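Local coordinates for ABC transporter periplasmic substrate-binding protein (Desulfovibrio alaskensis, PDB 5MY5), which binds tungstate with high selectivity in the periplasm and probably hands it to the membrane part of an ABC transporter for uptake, at residues P26-T32 against I55-A61; G71-D77 against H233-K238; P116-K120 against K130-A136; V124-G129 against L154-I158. The protein carries 2 engineered substitutions. One frame throughout, in Å; residues are numbered along the deposited sequence.

The four contacts form two pairs far apart in the molecule. Contacts 1 and 2 touch, with centres 12 Å apart: D77, in contact 2, meets M29 of the first strand of contact 1, and M29 O lies 2.9 Å from D77 N, a probable hydrogen bond. Contacts 3 and 4 share helix 124-133, with centres 11 Å apart. Contacts 1 and 3 lie on opposite sides of the chain's centre, about 45 Å between centres, as expected if each pair belongs to a different lobe of a two-lobed binding protein. The ligand cleft of this family lies between the lobes. No tungstate is present here, and the sodium ion is bound by N135 of contact 3.

Contact 1 (P26-T32 against I55-A61); sequences PVLMMAT and IELRWTA
R58 slants across V27 and M29 on one face of a parallel pair of strands. Its CB sits 3.9 Å from M29 SD, and its CD touches both that sulfur and V27 CG1. With CG anti to the carbonyl carbon (chi1 -66°) and the chain extended as far as NE, the guanidinium group runs back over V27, whose CG1 lies above one face toward the rim, 3.7 Å from NE. At the tip, NE donates a straight bond to E56 OE2 (3.0 Å, 176°), in the guanidinium plane but from above the carboxylate plane. This salt bridge along one strand restrains the turn of the guanidinium group, and a weaker bond runs from NH2 to E56 OE1.

The face carrying L28, L57 and M30 is mostly apolar. L28 and L57 run side by side, CD2 to CD1 3.9 Å, and the bent end of M30 brings CE to 4.0 Å from L57 CD1. Further along, T32 CG2 approaches W59 CD1 at 3.8 Å. Six backbone hydrogen bonds stitch the strands, L28, M30 and T32 donating to E56, R58 and T60, while E56, R58 and T60 donate in return to P26, L28 and M30.

Helices 34-39 and 41-53 link the strands in a beta-alpha-beta crossover. W59 packs on helix 41-53, its NE1 bound to D37, while L28 and M30 meet F245 of helix 239-250 and I78 of strand 78-81.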
loop_
_atom_site.group_PDB
_atom_site.type_symbol
_atom_site.label_atom_id
_atom_site.label_comp_id
_atom_site.label_asym_id
_atom_site.label_seq_id
_atom_site.Cartn_x
_atom_site.Cartn_y
_atom_site.Cartn_z
ATOM N N PRO A 26 -15.950 2.343 25.186
ATOM C CA PRO A 26 -14.719 3.025 24.742
ATOM C C PRO A 26 -14.618 3.095 23.228
ATOM O O PRO A 26 -14.918 2.153 22.535
ATOM C CB PRO A 26 -13.620 2.157 25.258
ATOM C CG PRO A 26 -14.232 1.068 26.071
ATOM C CD PRO A 26 -15.679 1.069 25.890
ATOM N N VAL A 27 -14.149 4.248 22.723
ATOM C CA VAL A 27 -14.007 4.490 21.321
ATOM C C VAL A 27 -12.586 4.924 21.034
ATOM O O VAL A 27 -12.038 5.845 21.642
ATOM C CB VAL A 27 -14.929 5.599 20.876
ATOM C CG1 VAL A 27 -14.845 5.781 19.374
ATOM C CG2 VAL A 27 -16.407 5.238 21.224
ATOM N N LEU A 28 -11.985 4.245 20.072
ATOM C CA LEU A 28 -10.649 4.539 19.604
ATOM C C LEU A 28 -10.789 5.162 18.233
ATOM O O LEU A 28 -11.387 4.568 17.328
ATOM C CB LEU A 28 -9.854 3.211 19.536
ATOM C CG LEU A 28 -8.404 3.292 18.903
ATOM C CD1 LEU A 28 -7.440 4.224 19.610
ATOM C CD2 LEU A 28 -7.838 1.897 18.820
ATOM N N MET A 29 -10.127 6.297 18.051
ATOM C CA MET A 29 -10.197 7.029 16.780
ATOM C C MET A 29 -8.894 6.916 16.018
ATOM O O MET A 29 -7.853 7.212 16.535
ATOM C CB MET A 29 -10.398 8.534 17.014
ATOM C CG MET A 29 -11.634 8.963 17.786
ATOM S SD MET A 29 -13.184 8.223 17.222
ATOM C CE MET A 29 -13.420 9.166 15.754
ATOM N N MET A 30 -9.026 6.545 14.768
ATOM C CA MET A 30 -7.866 6.214 13.912
ATOM C C MET A 30 -7.912 7.068 12.658
ATOM O O MET A 30 -8.926 7.289 12.119
ATOM C CB MET A 30 -7.897 4.755 13.510
ATOM C CG MET A 30 -7.009 4.352 12.356
ATOM S SD MET A 30 -7.143 2.597 11.895
ATOM C CE MET A 30 -6.345 1.890 13.259
ATOM N N ALA A 31 -6.718 7.428 12.220
ATOM C CA ALA A 31 -6.547 7.905 10.895
ATOM C C ALA A 31 -5.785 6.915 10.110
ATOM O O ALA A 31 -4.734 6.404 10.538
ATOM C CB ALA A 31 -5.793 9.221 10.895
ATOM N N THR A 32 -6.289 6.632 8.905
ATOM C CA THR A 32 -5.609 5.724 7.954
ATOM C C THR A 32 -5.753 6.219 6.510
ATOM O O THR A 32 -6.194 7.349 6.344
ATOM C CB THR A 32 -6.186 4.336 8.156
ATOM O OG1 THR A 32 -5.414 3.324 7.467
ATOM C CG2 THR A 32 -7.631 4.185 7.670
ATOM N N ILE A 55 -13.573 -2.482 22.691
ATOM C CA ILE A 55 -13.300 -1.135 22.225
ATOM C C ILE A 55 -13.861 -1.007 20.835
ATOM O O ILE A 55 -13.626 -1.850 20.019
ATOM C CB ILE A 55 -11.763 -0.856 22.212
ATOM C CG1 ILE A 55 -11.185 -1.005 23.600
ATOM C CG2 ILE A 55 -11.522 0.547 21.589
ATOM C CD1 ILE A 55 -9.674 -1.097 23.564
ATOM N N GLU A 56 -14.652 0.064 20.562
ATOM C CA GLU A 56 -15.138 0.403 19.238
ATOM C C GLU A 56 -14.042 1.190 18.443
ATOM O O GLU A 56 -13.493 2.142 18.988
ATOM C CB GLU A 56 -16.413 1.286 19.311
ATOM C CG GLU A 56 -16.963 1.647 17.916
ATOM C CD GLU A 56 -18.136 2.657 17.925
ATOM O OE1 GLU A 56 -18.521 3.135 18.988
ATOM O OE2 GLU A 56 -18.523 3.078 16.820
ATOM N N LEU A 57 -13.726 0.725 17.232
ATOM C CA LEU A 57 -12.736 1.412 16.360
ATOM C C LEU A 57 -13.478 2.181 15.305
ATOM O O LEU A 57 -14.248 1.623 14.542
ATOM C CB LEU A 57 -11.819 0.401 15.674
ATOM C CG LEU A 57 -10.781 0.943 14.698
ATOM C CD1 LEU A 57 -9.685 1.750 15.391
ATOM C CD2 LEU A 57 -10.139 -0.163 13.831
ATOM N N ARG A 58 -13.179 3.481 15.220
ATOM C CA ARG A 58 -13.710 4.376 14.199
ATOM C C ARG A 58 -12.522 4.860 13.415
ATOM O O ARG A 58 -11.505 5.241 13.990
ATOM C CB ARG A 58 -14.517 5.509 14.769
ATOM C CG ARG A 58 -15.807 5.101 15.444
ATOM C CD ARG A 58 -16.505 6.326 16.007
ATOM N NE ARG A 58 -17.592 5.953 16.925
ATOM C CZ ARG A 58 -18.122 6.813 17.796
ATOM N NH1 ARG A 58 -17.707 8.083 17.878
ATOM N NH2 ARG A 58 -19.044 6.377 18.652
ATOM N N TRP A 59 -12.646 4.927 12.108
ATOM C CA TRP A 59 -11.512 5.389 11.336
ATOM C C TRP A 59 -11.944 6.379 10.271
ATOM O O TRP A 59 -13.039 6.315 9.818
ATOM C CB TRP A 59 -10.689 4.269 10.719
ATOM C CG TRP A 59 -11.337 3.402 9.726
ATOM C CD1 TRP A 59 -11.268 3.504 8.363
ATOM C CD2 TRP A 59 -12.154 2.279 10.015
ATOM N NE1 TRP A 59 -11.989 2.495 7.784
ATOM C CE2 TRP A 59 -12.554 1.730 8.772
ATOM C CE3 TRP A 59 -12.544 1.640 11.205
ATOM C CZ2 TRP A 59 -13.410 0.617 8.685
ATOM C CZ3 TRP A 59 -13.410 0.537 11.120
ATOM C CH2 TRP A 59 -13.797 0.014 9.864
ATOM N N THR A 60 -11.063 7.278 9.906
ATOM C CA THR A 60 -11.240 8.116 8.762
ATOM C C THR A 60 -10.086 7.839 7.839
ATOM O O THR A 60 -8.885 7.762 8.302
ATOM C CB THR A 60 -11.172 9.557 9.239
ATOM O OG1 THR A 60 -12.369 9.769 10.033
ATOM C CG2 THR A 60 -11.228 10.539 8.106
ATOM N N ALA A 61 -10.429 7.703 6.555
ATOM C CA ALA A 61 -9.490 7.366 5.495
ATOM C C ALA A 61 -9.228 8.534 4.581
ATOM O O ALA A 61 -10.170 9.085 3.950
ATOM C CB ALA A 61 -10.030 6.175 4.705
#

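Contact 2 (G71-D77 against H233-K238); sequences GENCDVD and HCPKVK
D77 OD1 accepts the backbone N-H of K238 at 2.9 Å in a nearly straight bond (170°), the donor standing well above the carboxylate plane. The other carboxylate oxygen, OD2, takes the backbone N-H of M29, so D77 ties the start of one helix to a strand. V237 CG2 presses on the same side chain, 3.4 Å from OD1, while K238 CB lies alongside it.

A second polar bond closes the other end: H233 NE2 donates to E72 O at 2.9 Å, in the carbonyl plane on a lone pair and close to the plane of the imidazole. CG of H233 is anti to its backbone N (chi1 -175°), which swings the ring out to reach the last turn of the helix. Between these bonds runs the disulfide C74-C234, SG to SG 2.1 Å, with a dihedral of -82°. C74 SG also sits obliquely beside the H233 ring.

The covalent link joins segments 156 residues apart in sequence. It sits just where helix 64-72 ends in a Schellman motif at C74, and a type I turn, C234 to V237, leads from it to K238, the N-cap of helix 239-250.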
loop_
_atom_site.group_PDB
_atom_site.type_symbol
_atom_site.label_atom_id
_atom_site.label_comp_id
_atom_site.label_asym_id
_atom_site.label_seq_id
_atom_site.Cartn_x
_atom_site.Cartn_y
_atom_site.Cartn_z
ATOM N N GLY A 71 -3.002 13.309 13.056
ATOM C CA GLY A 71 -2.297 12.953 14.249
ATOM C C GLY A 71 -1.611 14.140 14.879
ATOM O O GLY A 71 -1.712 14.367 16.096
ATOM N N GLU A 72 -0.925 14.937 14.055
ATOM C CA GLU A 72 -0.357 16.172 14.557
ATOM C C GLU A 72 -1.395 17.158 15.175
ATOM O O GLU A 72 -1.074 17.762 16.152
ATOM C CB GLU A 72 0.396 16.868 13.420
ATOM C CG GLU A 72 1.215 18.064 13.880
ATOM C CD GLU A 72 1.974 18.703 12.729
ATOM O OE1 GLU A 72 2.001 18.116 11.633
ATOM O OE2 GLU A 72 2.568 19.797 12.986
ATOM N N ASN A 73 -2.610 17.232 14.649
ATOM C CA ASN A 73 -3.632 18.137 15.184
ATOM C C ASN A 73 -4.380 17.527 16.376
ATOM O O ASN A 73 -5.347 18.112 16.852
ATOM C CB ASN A 73 -4.599 18.470 14.077
ATOM C CG ASN A 73 -5.466 19.715 14.349
ATOM O OD1 ASN A 73 -4.950 20.849 14.554
ATOM N ND2 ASN A 73 -6.792 19.527 14.297
ATOM N N CYS A 74 -3.997 16.342 16.820
ATOM C CA CYS A 74 -4.597 15.654 17.960
ATOM C C CYS A 74 -6.018 15.200 17.655
ATOM O O CYS A 74 -6.828 15.017 18.592
ATOM C CB CYS A 74 -4.526 16.488 19.251
ATOM S SG CYS A 74 -2.833 16.948 19.729
ATOM N N ASP A 75 -6.357 15.045 16.389
ATOM C CA ASP A 75 -7.697 14.678 15.974
ATOM C C ASP A 75 -8.024 13.193 16.332
ATOM O O ASP A 75 -9.195 12.730 16.321
ATOM C CB ASP A 75 -7.940 14.882 14.475
ATOM C CG ASP A 75 -7.945 16.297 14.023
ATOM O OD1 ASP A 75 -8.534 17.102 14.753
ATOM O OD2 ASP A 75 -7.503 16.601 12.869
ATOM N N VAL A 76 -6.980 12.366 16.373
ATOM C CA VAL A 76 -7.051 10.917 16.475
ATOM C C VAL A 76 -6.056 10.375 17.489
ATOM O O VAL A 76 -5.086 11.033 17.896
ATOM C CB VAL A 76 -6.831 10.227 15.084
ATOM C CG1 VAL A 76 -7.876 10.597 14.073
ATOM C CG2 VAL A 76 -5.409 10.471 14.556
ATOM N N ASP A 77 -6.301 9.154 17.949
ATOM C CA ASP A 77 -5.487 8.472 18.878
ATOM C C ASP A 77 -4.337 7.614 18.299
ATOM O O ASP A 77 -3.378 7.263 18.977
ATOM C CB ASP A 77 -6.382 7.530 19.698
ATOM C CG ASP A 77 -7.574 8.259 20.330
ATOM O OD1 ASP A 77 -7.331 9.253 21.090
ATOM O OD2 ASP A 77 -8.744 7.893 20.081
ATOM N N HIS A 233 2.397 15.211 23.200
ATOM C CA HIS A 233 1.922 16.205 22.213
ATOM C C HIS A 233 0.421 16.437 22.323
ATOM O O HIS A 233 -0.070 17.570 22.133
ATOM C CB HIS A 233 2.299 15.716 20.788
ATOM C CG HIS A 233 1.970 16.688 19.700
ATOM N ND1 HIS A 233 2.614 17.904 19.571
ATOM C CD2 HIS A 233 1.022 16.655 18.733
ATOM C CE1 HIS A 233 2.117 18.545 18.524
ATOM N NE2 HIS A 233 1.129 17.813 18.004
ATOM N N CYS A 234 -0.344 15.382 22.653
ATOM C CA CYS A 234 -1.821 15.479 22.723
ATOM C C CYS A 234 -2.222 14.898 24.060
ATOM O O CYS A 234 -2.423 13.683 24.198
ATOM C CB CYS A 234 -2.403 14.634 21.578
ATOM S SG CYS A 234 -1.893 15.103 19.929
ATOM N N PRO A 235 -2.390 15.754 25.106
ATOM C CA PRO A 235 -2.440 15.082 26.405
ATOM C C PRO A 235 -3.727 14.335 26.654
ATOM O O PRO A 235 -3.720 13.532 27.598
ATOM C CB PRO A 235 -2.205 16.220 27.410
ATOM C CG PRO A 235 -1.350 17.155 26.643
ATOM C CD PRO A 235 -1.847 17.115 25.213
ATOM N N LYS A 236 -4.799 14.592 25.895
ATOM C CA LYS A 236 -6.071 13.912 26.118
ATOM C C LYS A 236 -6.213 12.655 25.233
ATOM O O LYS A 236 -7.331 12.130 25.101
ATOM C CB LYS A 236 -7.255 14.887 25.885
ATOM C CG LYS A 236 -7.232 16.044 26.910
ATOM C CD LYS A 236 -8.549 16.726 27.033
ATOM C CE LYS A 236 -8.441 17.836 28.086
ATOM N NZ LYS A 236 -9.798 18.276 28.514
ATOM N N VAL A 237 -5.142 12.296 24.522
ATOM C CA VAL A 237 -5.179 11.132 23.607
ATOM C C VAL A 237 -5.461 9.833 24.406
ATOM O O VAL A 237 -5.033 9.661 25.560
ATOM C CB VAL A 237 -3.846 11.017 22.796
ATOM C CG1 VAL A 237 -2.716 10.383 23.538
ATOM C CG2 VAL A 237 -4.097 10.262 21.526
ATOM N N LYS A 238 -6.194 8.909 23.759
ATOM C CA LYS A 238 -6.561 7.657 24.419
ATOM C C LYS A 238 -5.466 6.664 24.198
ATOM O O LYS A 238 -5.584 5.687 23.436
ATOM C CB LYS A 238 -7.927 7.163 23.900
ATOM C CG LYS A 238 -9.098 8.128 24.112
ATOM C CD LYS A 238 -9.353 8.324 25.592
ATOM C CE LYS A 238 -10.782 8.813 25.869
ATOM N NZ LYS A 238 -11.149 8.535 27.284
#

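Contact 3 (P116-K120 against K130-A136); sequences PAGVK and KIAADNA. Engineered in segment 130-136: K130 (natural residue Arg). With NA (sodium ion), chain B.
A117 and V119 rest against the last turn of helix 124-133, where N135, with positive phi, completes a Schellman motif. The apolar side chains are set at differing angles: V119 crosses I131 at about a right angle, CG1 to CG1 4.0 Å, and A117 puts its methyl into the corner between the helix and the chain that leaves it, CB being 4.1 Å from A136 CB and only slightly farther from I131 CG1. Y189, from strand 189-193, lies against V119, I131 and A136, and its hydroxyl takes the backbone N-H of A117.

K130, engineered in place of arginine, slants across V119, its CG near CG1, and turns its ammonium back toward the loop. Bends at chi2 (60°) and chi4 (58°) curl the chain round A117 O, and NZ donates to that oxygen at 2.8 Å from above the carbonyl plane rather than along a lone pair. The same nitrogen forms a salt bridge with D134 OD2 on the syn side; at 2.5 Å it is very short, so the exact length should be read with caution. D134 OD2 also receives a water that bridges to P116 O, and the ammonium and the water together join the helix end to the loop.

On the far side of the turn, a sodium ion binds N135 OD1 at 2.4 Å and five waters in an octahedral arrangement; one of these waters, 2.2 Å from the metal, donates to A132 O at 2.8 Å.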
loop_
_atom_site.group_PDB
_atom_site.type_symbol
_atom_site.label_atom_id
_atom_site.label_comp_id
_atom_site.label_asym_id
_atom_site.label_seq_id
_atom_site.Cartn_x
_atom_site.Cartn_y
_atom_site.Cartn_z
ATOM N N PRO A 116 6.334 -8.887 -24.419
ATOM C CA PRO A 116 7.214 -8.557 -25.539
ATOM C C PRO A 116 8.625 -8.148 -25.124
ATOM O O PRO A 116 9.557 -8.365 -25.896
ATOM C CB PRO A 116 6.438 -7.466 -26.294
ATOM C CG PRO A 116 5.529 -6.879 -25.253
ATOM C CD PRO A 116 5.133 -8.028 -24.388
ATOM N N ALA A 117 8.855 -7.630 -23.901
ATOM C CA ALA A 117 10.180 -7.353 -23.396
ATOM C C ALA A 117 10.870 -8.507 -22.723
ATOM O O ALA A 117 12.020 -8.372 -22.305
ATOM C CB ALA A 117 10.121 -6.126 -22.420
ATOM N N GLY A 118 10.113 -9.574 -22.481
ATOM C CA GLY A 118 10.581 -10.797 -21.870
ATOM C C GLY A 118 11.076 -10.618 -20.474
ATOM O O GLY A 118 12.168 -11.070 -20.094
ATOM N N VAL A 119 10.234 -9.955 -19.656
ATOM C CA VAL A 119 10.639 -9.720 -18.269
ATOM C C VAL A 119 10.099 -10.686 -17.184
ATOM O O VAL A 119 10.466 -10.549 -16.021
ATOM C CB VAL A 119 10.261 -8.283 -17.825
ATOM C CG1 VAL A 119 10.851 -7.308 -18.820
ATOM C CG2 VAL A 119 8.764 -8.116 -17.654
ATOM N N LYS A 120 9.224 -11.622 -17.542
ATOM C CA LYS A 120 8.645 -12.517 -16.529
ATOM C C LYS A 120 9.706 -13.167 -15.693
ATOM O O LYS A 120 10.677 -13.715 -16.214
ATOM C CB LYS A 120 7.733 -13.529 -17.187
ATOM C CG LYS A 120 6.867 -14.342 -16.220
ATOM C CD LYS A 120 6.064 -15.333 -17.061
ATOM C CE LYS A 120 5.313 -16.351 -16.230
ATOM N NZ LYS A 120 3.949 -15.892 -15.900
ATOM N N LYS A 130 15.303 -3.739 -18.680
ATOM C CA LYS A 130 14.994 -4.397 -19.888
ATOM C C LYS A 130 13.904 -3.725 -20.681
ATOM O O LYS A 130 13.959 -3.626 -21.895
ATOM C CB LYS A 130 14.666 -5.876 -19.620
ATOM C CG LYS A 130 14.352 -6.686 -20.864
ATOM C CD LYS A 130 15.549 -6.648 -21.778
ATOM C CE LYS A 130 15.645 -7.841 -22.688
ATOM N NZ LYS A 130 14.483 -8.081 -23.591
ATOM N N ILE A 131 12.837 -3.262 -19.983
ATOM C CA ILE A 131 11.751 -2.489 -20.629
ATOM C C ILE A 131 12.352 -1.232 -21.257
ATOM O O ILE A 131 12.007 -0.889 -22.406
ATOM C CB ILE A 131 10.644 -2.200 -19.532
ATOM C CG1 ILE A 131 9.818 -3.434 -19.272
ATOM C CG2 ILE A 131 9.834 -0.958 -19.907
ATOM C CD1 ILE A 131 9.109 -3.405 -17.893
ATOM N N ALA A 132 13.185 -0.570 -20.490
ATOM C CA ALA A 132 13.894 0.706 -20.911
ATOM C C ALA A 132 14.768 0.355 -22.140
ATOM O O ALA A 132 14.688 1.068 -23.169
ATOM C CB ALA A 132 14.706 1.333 -19.845
ATOM N N ALA A 133 15.513 -0.747 -22.104
ATOM C CA ALA A 133 16.451 -1.091 -23.175
ATOM C C ALA A 133 15.718 -1.446 -24.454
ATOM O O ALA A 133 16.198 -1.052 -25.546
ATOM C CB ALA A 133 17.336 -2.271 -22.730
ATOM N N ASP A 134 14.553 -2.104 -24.378
ATOM C CA ASP A 134 13.760 -2.538 -25.478
ATOM C C ASP A 134 12.787 -1.420 -25.918
ATOM O O ASP A 134 11.991 -1.623 -26.893
ATOM C CB ASP A 134 13.001 -3.872 -25.183
ATOM C CG ASP A 134 13.967 -5.106 -25.139
ATOM O OD1 ASP A 134 15.206 -4.959 -25.242
ATOM O OD2 ASP A 134 13.492 -6.242 -25.034
ATOM N N ASN A 135 12.770 -0.291 -25.216
ATOM C CA ASN A 135 11.779 0.778 -25.470
ATOM C C ASN A 135 10.353 0.296 -25.412
ATOM O O ASN A 135 9.467 0.710 -26.172
ATOM C CB ASN A 135 12.004 1.448 -26.824
ATOM C CG ASN A 135 13.288 2.294 -26.882
ATOM O OD1 ASN A 135 13.927 2.688 -25.869
ATOM N ND2 ASN A 135 13.552 2.739 -28.059
ATOM N N ALA A 136 10.082 -0.676 -24.537
ATOM C CA ALA A 136 8.718 -1.141 -24.376
ATOM C C ALA A 136 7.875 -0.058 -23.677
ATOM O O ALA A 136 8.361 0.663 -22.852
ATOM C CB ALA A 136 8.644 -2.470 -23.587
HETATM NA NA NA B . 15.768 4.088 -25.354
HETATM O O HOH W 1 11.592 -6.906 -27.029
HETATM O O HOH W 2 16.948 2.342 -25.258
HETATM O O HOH W 3 15.281 3.819 -23.190
HETATM O O HOH W 4 16.496 4.295 -27.206
HETATM O O HOH W 5 17.225 5.404 -24.710
HETATM O O HOH W 6 14.394 5.684 -25.250
#

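Contact 4 (V124-G129 against L154-I158); sequences VAAALG and LWKQI
With CG anti to the carbonyl carbon in both L128 (chi1 -68°) and W155, and the indole turned about its CB-CG bond to chi2 100°, the leucine comes to lie over one face of the tryptophan. L128 CD1 stands 4.1 Å above the centre of the indole, and CB makes a CH-pi contact with the six-membered ring, 23° off its normal. The other branch, CD2, leans on CZ2.

L154 meets L128 at about a right angle, its CB 3.6 Å from L128 CD1, so that this methyl touches L154 CB as well as the ring. One turn earlier on helix 124-133, V124 CG1 touches L154 CD1 at 4.1 Å. The type I turn from W155 to I158 carries the chain across, and I158 CG2 then rests on the helix backbone at A125 O (3.6 Å) and G129 N, 3.8 Å from L128 CB.

The indole has further partners beyond the two segments: its NE1 is bound to E151, and F138 meets it edge-to-face. Both contacts limit how the indole can turn, with L128 on one face.

No hydrogen bond joins the segments. A125 O, close to the I158 methyl, is already used by G129 N within the helix, so segment 154-158 is held to helix 124-133 by van der Waals and CH-pi contacts, without a polar bond to set their register.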
loop_
_atom_site.group_PDB
_atom_site.type_symbol
_atom_site.label_atom_id
_atom_site.label_comp_id
_atom_site.label_asym_id
_atom_site.label_seq_id
_atom_site.Cartn_x
_atom_site.Cartn_y
_atom_site.Cartn_z
ATOM N N VAL A 124 12.783 -6.732 -10.187
ATOM C CA VAL A 124 12.305 -5.355 -10.584
ATOM C C VAL A 124 13.358 -4.552 -11.298
ATOM O O VAL A 124 13.100 -4.017 -12.396
ATOM C CB VAL A 124 11.842 -4.551 -9.325
ATOM C CG1 VAL A 124 11.668 -3.043 -9.591
ATOM C CG2 VAL A 124 10.540 -5.122 -8.886
ATOM N N ALA A 125 14.552 -4.493 -10.796
ATOM C CA ALA A 125 15.600 -3.752 -11.465
ATOM C C ALA A 125 15.915 -4.273 -12.842
ATOM O O ALA A 125 16.117 -3.479 -13.805
ATOM C CB ALA A 125 16.848 -3.585 -10.610
ATOM N N ALA A 126 16.003 -5.582 -13.023
ATOM C CA ALA A 126 16.295 -6.154 -14.351
ATOM C C ALA A 126 15.154 -5.948 -15.300
ATOM O O ALA A 126 15.321 -5.632 -16.476
ATOM C CB ALA A 126 16.642 -7.628 -14.198
ATOM N N ALA A 127 13.911 -5.995 -14.772
ATOM C CA ALA A 127 12.739 -5.888 -15.636
ATOM C C ALA A 127 12.636 -4.459 -16.178
ATOM O O ALA A 127 12.361 -4.261 -17.372
ATOM C CB ALA A 127 11.431 -6.265 -14.891
ATOM N N LEU A 128 12.754 -3.516 -15.267
ATOM C CA LEU A 128 12.672 -2.081 -15.637
ATOM C C LEU A 128 13.802 -1.741 -16.550
ATOM O O LEU A 128 13.611 -1.043 -17.546
ATOM C CB LEU A 128 12.612 -1.195 -14.395
ATOM C CG LEU A 128 11.316 -1.299 -13.534
ATOM C CD1 LEU A 128 11.412 -0.295 -12.436
ATOM C CD2 LEU A 128 10.055 -1.231 -14.359
ATOM N N GLY A 129 15.003 -2.285 -16.295
ATOM C CA GLY A 129 16.110 -2.000 -17.238
ATOM C C GLY A 129 15.897 -2.583 -18.592
ATOM O O GLY A 129 16.283 -1.973 -19.607
ATOM N N LEU A 154 11.180 3.108 -7.857
ATOM C CA LEU A 154 11.740 1.904 -8.485
ATOM C C LEU A 154 12.751 2.225 -9.558
ATOM O O LEU A 154 13.838 1.570 -9.676
ATOM C CB LEU A 154 10.673 1.059 -9.141
ATOM C CG LEU A 154 9.544 0.525 -8.229
ATOM C CD1 LEU A 154 8.599 -0.392 -8.941
ATOM C CD2 LEU A 154 10.074 -0.163 -6.993
ATOM N N TRP A 155 12.459 3.248 -10.352
ATOM C CA TRP A 155 13.363 3.634 -11.391
ATOM C C TRP A 155 14.648 4.139 -10.833
ATOM O O TRP A 155 15.654 4.051 -11.513
ATOM C CB TRP A 155 12.742 4.690 -12.329
ATOM C CG TRP A 155 11.656 4.163 -13.144
ATOM C CD1 TRP A 155 10.238 4.301 -12.913
ATOM C CD2 TRP A 155 11.729 3.333 -14.354
ATOM N NE1 TRP A 155 9.590 3.642 -13.853
ATOM C CE2 TRP A 155 10.436 3.037 -14.773
ATOM C CE3 TRP A 155 12.806 2.837 -15.117
ATOM C CZ2 TRP A 155 10.157 2.296 -15.932
ATOM C CZ3 TRP A 155 12.568 2.141 -16.200
ATOM C CH2 TRP A 155 11.272 1.810 -16.641
ATOM N N LYS A 156 14.603 4.741 -9.652
ATOM C CA LYS A 156 15.814 5.280 -9.028
ATOM C C LYS A 156 16.875 4.234 -8.750
ATOM O O LYS A 156 18.029 4.607 -8.575
ATOM C CB LYS A 156 15.477 6.034 -7.734
ATOM C CG LYS A 156 14.815 7.363 -7.971
ATOM C CD LYS A 156 15.817 8.507 -8.068
ATOM C CE LYS A 156 15.106 9.846 -7.958
ATOM N NZ LYS A 156 14.877 10.220 -6.532
ATOM N N GLN A 157 16.522 2.952 -8.756
ATOM C CA GLN A 157 17.430 1.847 -8.530
ATOM C C GLN A 157 17.929 1.098 -9.757
ATOM O O GLN A 157 18.620 0.090 -9.575
ATOM C CB GLN A 157 16.751 0.811 -7.608
ATOM C CG GLN A 157 16.077 1.355 -6.359
ATOM C CD GLN A 157 17.024 2.137 -5.437
ATOM O OE1 GLN A 157 16.945 3.370 -5.326
ATOM N NE2 GLN A 157 17.899 1.414 -4.744
ATOM N N ILE A 158 17.584 1.504 -10.988
ATOM C CA ILE A 158 18.173 0.870 -12.199
ATOM C C ILE A 158 19.514 1.610 -12.419
ATOM O O ILE A 158 19.729 2.661 -11.847
ATOM C CB ILE A 158 17.279 0.875 -13.514
ATOM C CG1 ILE A 158 16.986 2.289 -14.043
ATOM C CG2 ILE A 158 15.970 0.103 -13.315
ATOM C CD1 ILE A 158 16.505 2.349 -15.495
#